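Local coordinates for protein putative hydrolase (Chloroflexus aurantiacus J-10-fl, PDB 3CMN) that is of unestablished function but is probably a mostly helical, zincin-like metallopeptidase that hydrolyses peptide bonds, at residues R45-R50 / D176-I181; R165-Q168 / S173-D176; L54-I59 / H188-E193; L263-G268 / R295-L300. One frame throughout, in Å; residues are numbered along the deposited sequence.

Interaction 1: R45-R50 / D176-I181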
loop_
_atom_site.group_PDB
_atom_site.type_symbol
_atom_site.label_atom_id
_atom_site.label_comp_id
_atom_site.label_asym_id
_atom_site.label_seq_id
_atom_site.Cartn_x
_atom_site.Cartn_y
_atom_site.Cartn_z
ATOM N N ARG A 45 -9.856 -17.685 8.198
ATOM C CA ARG A 45 -8.919 -17.228 9.220
ATOM C C ARG A 45 -7.780 -18.244 9.301
ATOM O O ARG A 45 -6.623 -17.870 9.465
ATOM C CB ARG A 45 -9.591 -17.139 10.597
ATOM C CG ARG A 45 -10.858 -16.316 10.657
ATOM C CD ARG A 45 -11.339 -16.102 12.099
ATOM N NE ARG A 45 -10.725 -14.910 12.681
ATOM C CZ ARG A 45 -9.458 -14.836 13.073
ATOM N NH1 ARG A 45 -8.666 -15.888 12.965
ATOM N NH2 ARG A 45 -8.972 -13.694 13.529
ATOM N N GLU A 46 -8.122 -19.531 9.208
ATOM C CA GLU A 46 -7.130 -20.611 9.246
ATOM C C GLU A 46 -6.147 -20.434 8.108
ATOM O O GLU A 46 -4.936 -20.434 8.299
ATOM C CB GLU A 46 -7.791 -21.983 9.063
ATOM C CG GLU A 46 -8.655 -22.494 10.210
ATOM C CD GLU A 46 -7.843 -23.116 11.329
ATOM O OE1 GLU A 46 -8.440 -23.812 12.178
ATOM O OE2 GLU A 46 -6.611 -22.913 11.368
ATOM N N GLN A 47 -6.695 -20.292 6.911
ATOM C CA GLN A 47 -5.903 -20.147 5.701
ATOM C C GLN A 47 -4.918 -18.996 5.814
ATOM O O GLN A 47 -3.710 -19.196 5.681
ATOM C CB GLN A 47 -6.837 -19.953 4.509
ATOM C CG GLN A 47 -6.185 -19.988 3.144
ATOM C CD GLN A 47 -7.189 -19.727 2.045
ATOM O OE1 GLN A 47 -8.298 -19.245 2.309
ATOM N NE2 GLN A 47 -6.813 -20.030 0.806
ATOM N N TYR A 48 -5.433 -17.792 6.067
ATOM C CA TYR A 48 -4.580 -16.605 6.199
ATOM C C TYR A 48 -3.586 -16.744 7.349
ATOM O O TYR A 48 -2.416 -16.368 7.217
ATOM C CB TYR A 48 -5.422 -15.334 6.417
ATOM C CG TYR A 48 -6.166 -14.869 5.193
ATOM C CD1 TYR A 48 -7.551 -14.761 5.197
ATOM C CD2 TYR A 48 -5.487 -14.553 4.029
ATOM C CE1 TYR A 48 -8.239 -14.355 4.062
ATOM C CE2 TYR A 48 -6.163 -14.144 2.891
ATOM C CZ TYR A 48 -7.538 -14.053 2.913
ATOM O OH TYR A 48 -8.198 -13.688 1.763
ATOM N N ALA A 49 -4.044 -17.289 8.471
ATOM C CA ALA A 49 -3.168 -17.455 9.626
ATOM C C ALA A 49 -1.928 -18.250 9.248
ATOM O O ALA A 49 -0.806 -17.860 9.582
ATOM C CB ALA A 49 -3.906 -18.153 10.757
ATOM N N ARG A 50 -2.122 -19.364 8.547
ATOM C CA ARG A 50 -0.981 -20.172 8.162
ATOM C C ARG A 50 -0.193 -19.536 7.024
ATOM O O ARG A 50 1.019 -19.704 6.948
ATOM C CB ARG A 50 -1.412 -21.591 7.785
ATOM C CG ARG A 50 -2.214 -21.679 6.505
ATOM C CD ARG A 50 -2.185 -23.085 5.937
ATOM N NE ARG A 50 -2.382 -23.030 4.497
ATOM C CZ ARG A 50 -3.564 -23.124 3.908
ATOM N NH1 ARG A 50 -4.654 -23.297 4.637
ATOM N NH2 ARG A 50 -3.663 -22.986 2.596
ATOM N N ASP A 176 -3.601 -20.098 -4.526
ATOM C CA ASP A 176 -2.506 -19.296 -5.058
ATOM C C ASP A 176 -2.698 -17.787 -4.969
ATOM O O ASP A 176 -1.767 -17.056 -4.605
ATOM C CB ASP A 176 -2.221 -19.716 -6.500
ATOM C CG ASP A 176 -1.515 -21.054 -6.579
ATOM O OD1 ASP A 176 -1.651 -21.866 -5.638
ATOM O OD2 ASP A 176 -0.830 -21.304 -7.588
ATOM N N PHE A 177 -3.896 -17.314 -5.300
ATOM C CA PHE A 177 -4.156 -15.886 -5.239
ATOM C C PHE A 177 -4.091 -15.344 -3.812
ATOM O O PHE A 177 -3.535 -14.276 -3.575
ATOM C CB PHE A 177 -5.510 -15.556 -5.848
ATOM C CG PHE A 177 -5.801 -14.089 -5.893
ATOM C CD1 PHE A 177 -4.858 -13.190 -6.404
ATOM C CD2 PHE A 177 -7.014 -13.600 -5.436
ATOM C CE1 PHE A 177 -5.123 -11.819 -6.459
ATOM C CE2 PHE A 177 -7.296 -12.234 -5.482
ATOM C CZ PHE A 177 -6.342 -11.340 -5.999
ATOM N N ARG A 178 -4.645 -16.081 -2.857
ATOM C CA ARG A 178 -4.621 -15.625 -1.477
ATOM C C ARG A 178 -3.237 -15.695 -0.845
ATOM O O ARG A 178 -2.948 -14.957 0.092
ATOM C CB ARG A 178 -5.658 -16.392 -0.652
ATOM C CG ARG A 178 -7.061 -15.949 -0.984
ATOM C CD ARG A 178 -8.089 -16.750 -0.247
ATOM N NE ARG A 178 -9.433 -16.308 -0.596
ATOM C CZ ARG A 178 -9.996 -16.487 -1.783
ATOM N NH1 ARG A 178 -9.334 -17.107 -2.751
ATOM N NH2 ARG A 178 -11.226 -16.044 -1.995
ATOM N N LEU A 179 -2.383 -16.582 -1.345
ATOM C CA LEU A 179 -1.024 -16.659 -0.831
ATOM C C LEU A 179 -0.285 -15.489 -1.465
ATOM O O LEU A 179 0.564 -14.866 -0.840
ATOM C CB LEU A 179 -0.333 -17.974 -1.211
ATOM C CG LEU A 179 1.157 -18.029 -0.819
ATOM C CD1 LEU A 179 1.292 -17.842 0.701
ATOM C CD2 LEU A 179 1.781 -19.353 -1.260
ATOM N N TRP A 180 -0.635 -15.193 -2.710
ATOM C CA TRP A 180 -0.033 -14.091 -3.441
ATOM C C TRP A 180 -0.328 -12.797 -2.677
ATOM O O TRP A 180 0.554 -11.964 -2.475
ATOM C CB TRP A 180 -0.627 -14.006 -4.849
ATOM C CG TRP A 180 -0.095 -12.856 -5.661
ATOM C CD1 TRP A 180 1.045 -12.841 -6.409
ATOM C CD2 TRP A 180 -0.669 -11.542 -5.782
ATOM N NE1 TRP A 180 1.217 -11.606 -6.990
ATOM C CE2 TRP A 180 0.181 -10.790 -6.622
ATOM C CE3 TRP A 180 -1.818 -10.929 -5.259
ATOM C CZ2 TRP A 180 -0.077 -9.452 -6.955
ATOM C CZ3 TRP A 180 -2.075 -9.597 -5.592
ATOM C CH2 TRP A 180 -1.205 -8.876 -6.433
ATOM N N ILE A 181 -1.577 -12.654 -2.251
ATOM C CA ILE A 181 -2.036 -11.490 -1.508
ATOM C C ILE A 181 -1.377 -11.378 -0.147
ATOM O O ILE A 181 -1.002 -10.293 0.287
ATOM C CB ILE A 181 -3.569 -11.534 -1.344
ATOM C CG1 ILE A 181 -4.213 -11.098 -2.661
ATOM C CG2 ILE A 181 -4.020 -10.643 -0.197
ATOM C CD1 ILE A 181 -5.693 -11.266 -2.693
#
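Gln47 and Tyr48, neighbours on helix 41-63, both lean on the aliphatic shaft of Arg178 from helix 174-193, and the CA atoms of Tyr48 and Arg178 stand 7.7 Å apart. Van der Waals contact is what joins the two segments. The amide of Gln47 reaches the methylene next to the guanidinium, with OE1 3.6 Å and NE2 3.7 Å from Arg178 CD; the two chains cross at about a right angle, yet the amide and guanidinium planes lie only 11° apart. The Tyr48 ring brings its hydroxyl to the same place, OH lying 3.7 Å from Arg178 CG, with ring and guanidinium planes inclined by 40°. Because Arg178 is extended from CG to NE, chi2 and chi3 both near 180°, its methylenes present a straight rod to both partners.

Polar bonding runs around this contact rather than across it. Arg178 sends NH2 to a salt bridge with Glu160 and NH1 to the backbone O of Asp174, while the Gln47 amide is held at both ends, OE1 by Arg44 NH1 and NE2 by Asp174 OD1. Tyr48 OH, by contrast, is buried without a polar partner in the model; its ring stacks on Phe158. With an alanine here in place of Gln47, Arg178 CD would probably lose its cover on that side, and Asp174 OD1 its amide mate.

This is helix-helix packing by long side chains, set near the start of the helix that farther on carries an HExxH sequence, consistent with the zincin-like metallopeptidase family.

Interaction 2: R165-Q168 / S173-D176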
loop_
_atom_site.group_PDB
_atom_site.type_symbol
_atom_site.label_atom_id
_atom_site.label_comp_id
_atom_site.label_asym_id
_atom_site.label_seq_id
_atom_site.Cartn_x
_atom_site.Cartn_y
_atom_site.Cartn_z
ATOM N N ARG A 165 -13.962 -11.963 -5.020
ATOM C CA ARG A 165 -14.516 -11.468 -6.268
ATOM C C ARG A 165 -13.457 -11.264 -7.346
ATOM O O ARG A 165 -13.726 -11.492 -8.523
ATOM C CB ARG A 165 -15.271 -10.167 -6.024
ATOM C CG ARG A 165 -16.608 -10.393 -5.373
ATOM C CD ARG A 165 -17.186 -9.120 -4.779
ATOM N NE ARG A 165 -18.514 -9.377 -4.230
ATOM C CZ ARG A 165 -18.769 -10.266 -3.271
ATOM N NH1 ARG A 165 -17.785 -10.988 -2.741
ATOM N NH2 ARG A 165 -20.014 -10.450 -2.858
ATOM N N VAL A 166 -12.259 -10.836 -6.958
ATOM C CA VAL A 166 -11.197 -10.640 -7.936
ATOM C C VAL A 166 -10.699 -12.002 -8.418
ATOM O O VAL A 166 -10.551 -12.224 -9.612
ATOM C CB VAL A 166 -10.000 -9.845 -7.347
ATOM C CG1 VAL A 166 -8.889 -9.761 -8.374
ATOM C CG2 VAL A 166 -10.435 -8.440 -6.953
ATOM N N GLN A 167 -10.455 -12.910 -7.480
ATOM C CA GLN A 167 -9.974 -14.252 -7.805
ATOM C C GLN A 167 -10.849 -14.910 -8.853
ATOM O O GLN A 167 -10.358 -15.525 -9.795
ATOM C CB GLN A 167 -9.985 -15.147 -6.567
ATOM C CG GLN A 167 -9.535 -16.574 -6.844
ATOM C CD GLN A 167 -10.481 -17.643 -6.288
ATOM O OE1 GLN A 167 -10.735 -17.722 -5.085
ATOM N NE2 GLN A 167 -10.992 -18.482 -7.175
ATOM N N GLN A 168 -12.156 -14.776 -8.674
ATOM C CA GLN A 168 -13.114 -15.388 -9.570
ATOM C C GLN A 168 -13.306 -14.649 -10.879
ATOM O O GLN A 168 -13.522 -15.272 -11.911
ATOM C CB GLN A 168 -14.438 -15.568 -8.834
ATOM C CG GLN A 168 -14.376 -16.690 -7.794
ATOM C CD GLN A 168 -15.022 -16.310 -6.473
ATOM O OE1 GLN A 168 -16.121 -15.755 -6.439
ATOM N NE2 GLN A 168 -14.344 -16.618 -5.374
ATOM N N SER A 173 -6.658 -19.196 -9.101
ATOM C CA SER A 173 -6.664 -20.231 -8.085
ATOM C C SER A 173 -6.951 -19.658 -6.685
ATOM O O SER A 173 -6.368 -18.657 -6.277
ATOM C CB SER A 173 -5.298 -20.930 -8.100
ATOM O OG SER A 173 -5.145 -21.830 -7.017
ATOM N N ASP A 174 -7.852 -20.299 -5.953
ATOM C CA ASP A 174 -8.206 -19.860 -4.615
ATOM C C ASP A 174 -6.955 -19.769 -3.745
ATOM O O ASP A 174 -6.627 -18.715 -3.211
ATOM C CB ASP A 174 -9.202 -20.852 -4.006
ATOM C CG ASP A 174 -9.570 -20.529 -2.568
ATOM O OD1 ASP A 174 -8.675 -20.489 -1.704
ATOM O OD2 ASP A 174 -10.773 -20.328 -2.295
ATOM N N GLU A 175 -6.257 -20.885 -3.608
ATOM C CA GLU A 175 -5.059 -20.945 -2.787
ATOM C C GLU A 175 -3.937 -20.023 -3.248
ATOM O O GLU A 175 -3.374 -19.265 -2.464
ATOM C CB GLU A 175 -4.544 -22.383 -2.748
ATOM C CG GLU A 175 -3.349 -22.624 -1.847
ATOM C CD GLU A 175 -3.698 -22.614 -0.368
ATOM O OE1 GLU A 175 -4.903 -22.604 -0.017
ATOM O OE2 GLU A 175 -2.754 -22.625 0.455
ATOM N N ASP A 176 -3.601 -20.098 -4.526
ATOM C CA ASP A 176 -2.506 -19.296 -5.058
ATOM C C ASP A 176 -2.698 -17.787 -4.969
ATOM O O ASP A 176 -1.767 -17.056 -4.605
ATOM C CB ASP A 176 -2.221 -19.716 -6.500
ATOM C CG ASP A 176 -1.515 -21.054 -6.579
ATOM O OD1 ASP A 176 -1.651 -21.866 -5.638
ATOM O OD2 ASP A 176 -0.830 -21.304 -7.588
#
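Gln167, on helix 160-169, reaches over to Ser173 and Asp174, where helix 174-193 begins; the two helices are joined by a short turn, and this contact spans its mouth, with Ser173 as the N-cap of the second helix. The CA atoms of Gln167 and Asp174 are 6.7 Å apart.

The path of the glutamine can be followed atom by atom. Its CB packs against the ring of Phe177, one turn into the second helix. CG, set opposite the backbone N (chi1 178°), heads for the turn and comes within 3.8 Å of Ser173 O. At chi2 the chain bends (-131°), which lays the amide beside the first helical residue: CD lies 3.6 Å from Asp174 CA. OE1 comes nearer still, 3.3 Å from Asp174 CA and 3.6 Å from Asp174 CB, while accepting a hydrogen bond from Arg178 NH1. NE2 donates to Leu172 O within the turn, so both ends of the amide are engaged and its flip is fixed.

Asp174 crosses the glutamine at a slant, and its carboxylate uses OD2 for a salt bridge with Arg44. The contact lies at the surface, and no hydrogen bond runs directly between the two segments.

The cap itself is a modest one: Ser173 OG accepts a weak but nearly straight bond from Asp176 N, 3.4 Å long with an angle of 166° at the hydrogen.

Interaction 3: L54-I59 / H188-E193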
loop_
_atom_site.group_PDB
_atom_site.type_symbol
_atom_site.label_atom_id
_atom_site.label_comp_id
_atom_site.label_asym_id
_atom_site.label_seq_id
_atom_site.Cartn_x
_atom_site.Cartn_y
_atom_site.Cartn_z
ATOM N N LEU A 54 3.967 -18.599 7.400
ATOM C CA LEU A 54 4.957 -18.994 6.422
ATOM C C LEU A 54 5.649 -17.747 5.859
ATOM O O LEU A 54 6.886 -17.653 5.799
ATOM C CB LEU A 54 4.261 -19.721 5.276
ATOM C CG LEU A 54 5.178 -20.111 4.116
ATOM C CD1 LEU A 54 5.907 -21.370 4.519
ATOM C CD2 LEU A 54 4.389 -20.341 2.822
ATOM N N SER A 55 4.818 -16.798 5.431
ATOM C CA SER A 55 5.266 -15.556 4.827
ATOM C C SER A 55 6.281 -14.733 5.590
ATOM O O SER A 55 7.341 -14.434 5.052
ATOM C CB SER A 55 4.061 -14.671 4.506
ATOM O OG SER A 55 3.462 -15.074 3.293
ATOM N N GLU A 56 5.949 -14.360 6.824
ATOM C CA GLU A 56 6.842 -13.527 7.623
ATOM C C GLU A 56 8.293 -14.009 7.580
ATOM O O GLU A 56 9.197 -13.228 7.267
ATOM C CB GLU A 56 6.349 -13.419 9.072
ATOM C CG GLU A 56 6.882 -12.171 9.769
ATOM C CD GLU A 56 6.317 -11.947 11.168
ATOM O OE1 GLU A 56 5.099 -12.165 11.370
ATOM O OE2 GLU A 56 7.096 -11.527 12.057
ATOM N N PRO A 57 8.535 -15.302 7.881
ATOM C CA PRO A 57 9.896 -15.863 7.862
ATOM C C PRO A 57 10.589 -15.738 6.502
ATOM O O PRO A 57 11.731 -15.290 6.426
ATOM C CB PRO A 57 9.677 -17.324 8.248
ATOM C CG PRO A 57 8.476 -17.267 9.146
ATOM C CD PRO A 57 7.573 -16.296 8.399
ATOM N N LEU A 58 9.901 -16.137 5.434
ATOM C CA LEU A 58 10.480 -16.068 4.094
ATOM C C LEU A 58 10.880 -14.650 3.725
ATOM O O LEU A 58 11.890 -14.435 3.045
ATOM C CB LEU A 58 9.497 -16.605 3.044
ATOM C CG LEU A 58 9.633 -18.081 2.638
ATOM C CD1 LEU A 58 9.712 -18.979 3.873
ATOM C CD2 LEU A 58 8.439 -18.472 1.764
ATOM N N ILE A 59 10.086 -13.684 4.175
ATOM C CA ILE A 59 10.376 -12.295 3.865
ATOM C C ILE A 59 11.495 -11.769 4.759
ATOM O O ILE A 59 12.394 -11.073 4.288
ATOM C CB ILE A 59 9.102 -11.444 3.992
ATOM C CG1 ILE A 59 8.084 -11.932 2.958
ATOM C CG2 ILE A 59 9.411 -9.972 3.737
ATOM C CD1 ILE A 59 6.745 -11.232 3.019
ATOM N N HIS A 188 4.761 -5.410 2.262
ATOM C CA HIS A 188 4.538 -4.019 2.620
ATOM C C HIS A 188 4.601 -3.743 4.118
ATOM O O HIS A 188 4.941 -2.638 4.535
ATOM C CB HIS A 188 3.218 -3.536 2.030
ATOM C CG HIS A 188 3.252 -3.429 0.542
ATOM N ND1 HIS A 188 2.691 -2.373 -0.146
ATOM C CD2 HIS A 188 3.844 -4.212 -0.389
ATOM C CE1 HIS A 188 2.945 -2.508 -1.437
ATOM N NE2 HIS A 188 3.644 -3.617 -1.610
ATOM N N ALA A 189 4.293 -4.748 4.927
ATOM C CA ALA A 189 4.354 -4.580 6.370
ATOM C C ALA A 189 5.820 -4.395 6.747
ATOM O O ALA A 189 6.165 -3.587 7.619
ATOM C CB ALA A 189 3.782 -5.792 7.062
ATOM N N PHE A 190 6.678 -5.162 6.080
ATOM C CA PHE A 190 8.112 -5.082 6.305
ATOM C C PHE A 190 8.630 -3.716 5.831
ATOM O O PHE A 190 9.323 -3.021 6.563
ATOM C CB PHE A 190 8.836 -6.203 5.539
ATOM C CG PHE A 190 9.039 -7.473 6.341
ATOM C CD1 PHE A 190 7.974 -8.336 6.600
ATOM C CD2 PHE A 190 10.298 -7.791 6.854
ATOM C CE1 PHE A 190 8.152 -9.490 7.359
ATOM C CE2 PHE A 190 10.495 -8.955 7.623
ATOM C CZ PHE A 190 9.420 -9.804 7.876
ATOM N N GLU A 191 8.276 -3.336 4.604
ATOM C CA GLU A 191 8.714 -2.072 4.027
ATOM C C GLU A 191 8.300 -0.872 4.879
ATOM O O GLU A 191 9.033 0.113 4.969
ATOM C CB GLU A 191 8.159 -1.904 2.613
ATOM C CG GLU A 191 8.555 -3.010 1.645
ATOM C CD GLU A 191 7.986 -2.789 0.257
ATOM O OE1 GLU A 191 8.548 -1.978 -0.503
ATOM O OE2 GLU A 191 6.958 -3.420 -0.068
ATOM N N PHE A 192 7.133 -0.961 5.511
ATOM C CA PHE A 192 6.645 0.126 6.350
ATOM C C PHE A 192 7.048 0.046 7.806
ATOM O O PHE A 192 7.051 1.068 8.495
ATOM C CB PHE A 192 5.112 0.224 6.296
ATOM C CG PHE A 192 4.589 0.942 5.083
ATOM C CD1 PHE A 192 4.210 0.236 3.953
ATOM C CD2 PHE A 192 4.505 2.330 5.066
ATOM C CE1 PHE A 192 3.757 0.889 2.822
ATOM C CE2 PHE A 192 4.049 3.002 3.930
ATOM C CZ PHE A 192 3.675 2.275 2.806
ATOM N N GLU A 193 7.391 -1.147 8.282
ATOM C CA GLU A 193 7.730 -1.313 9.691
ATOM C C GLU A 193 9.107 -1.870 10.036
ATOM O O GLU A 193 9.587 -1.660 11.144
ATOM C CB GLU A 193 6.648 -2.166 10.360
ATOM C CG GLU A 193 5.240 -1.621 10.120
ATOM C CD GLU A 193 4.145 -2.625 10.448
ATOM O OE1 GLU A 193 4.202 -3.752 9.917
ATOM O OE2 GLU A 193 3.225 -2.288 11.228
#
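Ile59 and Phe190 mark the closest backbone approach of the two helical segments, their CA atoms 7.9 Å apart. Segment 54-59 lies in helix 41-63, which is kinked at Pro57, whose nitrogen has no hydrogen to give to the preceding turn; Leu58 N keeps a weak bond to Leu54 O, and by Ile59 N to Ser55 O, at 3.0 Å, the regular pattern is restored. Segment 188-193 is the last stretch of helix 174-193, where Glu193 N divides weak bonds between Ala189 O and Phe190 O.

Phe190 carries the contact from its side. The methyl CG2 of Ile59 sits over the centre of the ring in a CH-pi interaction, 3.6 Å from the centroid and 14° off the ring normal. With chi1 at -63°, CG1 of Ile59 stands beside the backbone N and CG2 opposite it, which carries CG2 over the ring.

The partner helix also holds His188, the last residue of an HExxH pattern that begins at His184. In zincins this motif supplies two metal-binding histidines; no metal is bound to them here, so that role is probable rather than observed. Phe190, two residues beyond His188, packs the end of this helix against helix 41-63.

Farther out on the ring, CZ lies 3.5 Å from Glu56 O, an oblique approach, and CE1 lies 3.8 Å from Glu56 CG. The glutamate chain crosses the ring at about a right angle, its carboxylate plane 71° from the ring plane, and OE1 accepts a bond from Val71 N.

Interaction 4: L263-G268 / R295-L300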
loop_
_atom_site.group_PDB
_atom_site.type_symbol
_atom_site.label_atom_id
_atom_site.label_comp_id
_atom_site.label_asym_id
_atom_site.label_seq_id
_atom_site.Cartn_x
_atom_site.Cartn_y
_atom_site.Cartn_z
ATOM N N LEU A 263 9.338 3.373 -4.950
ATOM C CA LEU A 263 10.296 2.392 -4.454
ATOM C C LEU A 263 9.586 1.313 -3.628
ATOM O O LEU A 263 9.873 0.118 -3.747
ATOM C CB LEU A 263 11.347 3.078 -3.582
ATOM C CG LEU A 263 12.306 2.045 -3.004
ATOM C CD1 LEU A 263 13.369 1.749 -4.039
ATOM C CD2 LEU A 263 12.919 2.543 -1.724
ATOM N N ILE A 264 8.678 1.750 -2.765
ATOM C CA ILE A 264 7.929 0.822 -1.942
ATOM C C ILE A 264 7.228 -0.229 -2.828
ATOM O O ILE A 264 7.267 -1.423 -2.511
ATOM C CB ILE A 264 6.905 1.590 -1.060
ATOM C CG1 ILE A 264 7.660 2.319 0.064
ATOM C CG2 ILE A 264 5.865 0.639 -0.498
ATOM C CD1 ILE A 264 6.779 3.058 1.043
ATOM N N GLU A 265 6.613 0.208 -3.934
ATOM C CA GLU A 265 5.924 -0.710 -4.847
ATOM C C GLU A 265 6.906 -1.560 -5.641
ATOM O O GLU A 265 6.750 -2.780 -5.731
ATOM C CB GLU A 265 5.024 0.052 -5.829
ATOM C CG GLU A 265 3.813 0.711 -5.183
ATOM C CD GLU A 265 2.935 -0.283 -4.441
ATOM O OE1 GLU A 265 2.450 -1.239 -5.086
ATOM O OE2 GLU A 265 2.734 -0.107 -3.216
ATOM N N GLY A 266 7.916 -0.906 -6.206
ATOM C CA GLY A 266 8.924 -1.600 -6.985
ATOM C C GLY A 266 9.736 -2.588 -6.171
ATOM O O GLY A 266 9.987 -3.711 -6.611
ATOM N N TYR A 267 10.151 -2.189 -4.977
ATOM C CA TYR A 267 10.924 -3.092 -4.142
ATOM C C TYR A 267 10.012 -4.226 -3.698
ATOM O O TYR A 267 10.435 -5.379 -3.604
ATOM C CB TYR A 267 11.466 -2.373 -2.908
ATOM C CG TYR A 267 12.779 -2.953 -2.443
ATOM C CD1 TYR A 267 13.984 -2.350 -2.800
ATOM C CD2 TYR A 267 12.823 -4.122 -1.682
ATOM C CE1 TYR A 267 15.204 -2.886 -2.414
ATOM C CE2 TYR A 267 14.044 -4.675 -1.287
ATOM C CZ TYR A 267 15.240 -4.046 -1.661
ATOM O OH TYR A 267 16.476 -4.561 -1.294
ATOM N N GLY A 268 8.757 -3.887 -3.415
ATOM C CA GLY A 268 7.802 -4.892 -2.991
ATOM C C GLY A 268 7.510 -5.867 -4.113
ATOM O O GLY A 268 7.357 -7.063 -3.871
ATOM N N ARG A 295 -2.971 -1.317 -11.916
ATOM C CA ARG A 295 -3.063 0.015 -12.511
ATOM C C ARG A 295 -4.172 0.748 -11.774
ATOM O O ARG A 295 -4.083 1.944 -11.492
ATOM C CB ARG A 295 -3.448 -0.078 -13.992
ATOM C CG ARG A 295 -2.542 -0.967 -14.830
ATOM C CD ARG A 295 -3.187 -1.314 -16.177
ATOM N NE ARG A 295 -2.361 -2.225 -16.972
ATOM C CZ ARG A 295 -1.116 -1.953 -17.367
ATOM N NH1 ARG A 295 -0.543 -0.794 -17.046
ATOM N NH2 ARG A 295 -0.438 -2.844 -18.081
ATOM N N GLN A 296 -5.228 0.004 -11.472
ATOM C CA GLN A 296 -6.378 0.548 -10.769
ATOM C C GLN A 296 -6.038 0.976 -9.343
ATOM O O GLN A 296 -6.410 2.072 -8.928
ATOM C CB GLN A 296 -7.503 -0.486 -10.743
ATOM C CG GLN A 296 -8.115 -0.748 -12.107
ATOM C CD GLN A 296 -9.229 -1.768 -12.064
ATOM O OE1 GLN A 296 -8.991 -2.972 -11.937
ATOM N NE2 GLN A 296 -10.457 -1.293 -12.156
ATOM N N ARG A 297 -5.340 0.107 -8.604
ATOM C CA ARG A 297 -4.959 0.390 -7.221
ATOM C C ARG A 297 -4.125 1.662 -7.140
ATOM O O ARG A 297 -4.252 2.456 -6.207
ATOM C CB ARG A 297 -4.152 -0.769 -6.639
ATOM C CG ARG A 297 -3.788 -0.596 -5.165
ATOM C CD ARG A 297 -2.370 -1.102 -4.866
ATOM N NE ARG A 297 -1.338 -0.289 -5.520
ATOM C CZ ARG A 297 -0.908 0.896 -5.083
ATOM N NH1 ARG A 297 -1.404 1.431 -3.971
ATOM N NH2 ARG A 297 0.010 1.562 -5.775
ATOM N N THR A 298 -3.265 1.846 -8.132
ATOM C CA THR A 298 -2.399 3.008 -8.198
ATOM C C THR A 298 -3.206 4.285 -8.382
ATOM O O THR A 298 -2.937 5.302 -7.749
ATOM C CB THR A 298 -1.400 2.850 -9.356
ATOM O OG1 THR A 298 -0.447 1.842 -9.003
ATOM C CG2 THR A 298 -0.682 4.157 -9.645
ATOM N N MET A 299 -4.207 4.226 -9.249
ATOM C CA MET A 299 -5.036 5.392 -9.510
ATOM C C MET A 299 -5.836 5.785 -8.277
ATOM O O MET A 299 -5.944 6.966 -7.951
ATOM C CB MET A 299 -5.973 5.119 -10.689
ATOM C CG MET A 299 -5.233 4.825 -11.982
ATOM S SD MET A 299 -6.319 4.535 -13.396
ATOM C CE MET A 299 -7.096 2.983 -12.920
ATOM N N LEU A 300 -6.389 4.795 -7.588
ATOM C CA LEU A 300 -7.177 5.069 -6.395
ATOM C C LEU A 300 -6.292 5.530 -5.235
ATOM O O LEU A 300 -6.717 6.332 -4.402
ATOM C CB LEU A 300 -7.981 3.827 -5.995
ATOM C CG LEU A 300 -9.012 3.288 -7.007
ATOM C CD1 LEU A 300 -9.532 1.946 -6.513
ATOM C CD2 LEU A 300 -10.172 4.275 -7.198
#
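Glu265 and Arg297 reach toward each other from opposite directions and meet with their flat ends stacked, the carboxylate and guanidinium planes only 20° apart. Glu265 CD lies over one face of the guanidinium, 3.7 Å from Arg297 NH2. This geometry decides the nature of the pairing: OE1 is 3.8 Å from NH2 but well out of the guanidinium plane, so the long salt bridge joins charges without any N-H pointing at the oxygen. OE2 hangs over the rim of the same face, 4.1 Å from Arg297 NH2.

Both chains bend to achieve this. Glu265 folds at its second torsion (chi2 -57°), which turns its carboxylate broadside to the arginine, and Arg297 turns at chi2 and again at chi3 (67°). The stronger polar hold on the arginine comes from elsewhere, since NH1 donates to the backbone O of Asp143. Replacing Glu265 by alanine would probably leave the positive charge of Arg297 without the carboxylate over its face, and the guanidinium less firmly held, chiefly through NH1.

The backbones stay well apart, Glu265 CA and Thr298 CA being 9.7 Å from one another. Between the two segments this pair makes the contact, on helices 248-279 and 283-307, successive in the chain. Glu265 also touches His188, the last residue of the HExxH pattern on helix 174-193, which places the stacked pair next to what is probably the metal site of a zincin-like enzyme. Ile264 packs on Phe192 of that helix, and Leu300 rests on helix 120-135.

Interactions 1, 2 and 3 all use helix 174-193. Interaction 2 joins it to the helix just before it, while interactions 1 and 3, with centres about 14 Å apart, pack successive parts of it against helix 41-63. Along the chain the segments of interactions 1 and 3 alternate, and interaction 2 is nested inside the loop closed by interaction 3. Interactions 1 and 2 share Asp176, their centres about 10 Å apart. Interaction 4 follows in series on helices 248-279 and 283-307; its centre is about 17 Å from that of interaction 3, yet Glu265 touches His188. The helix bearing the HExxH pattern is thus packed near its start and at its end, consistent with a framework around a putative metal site.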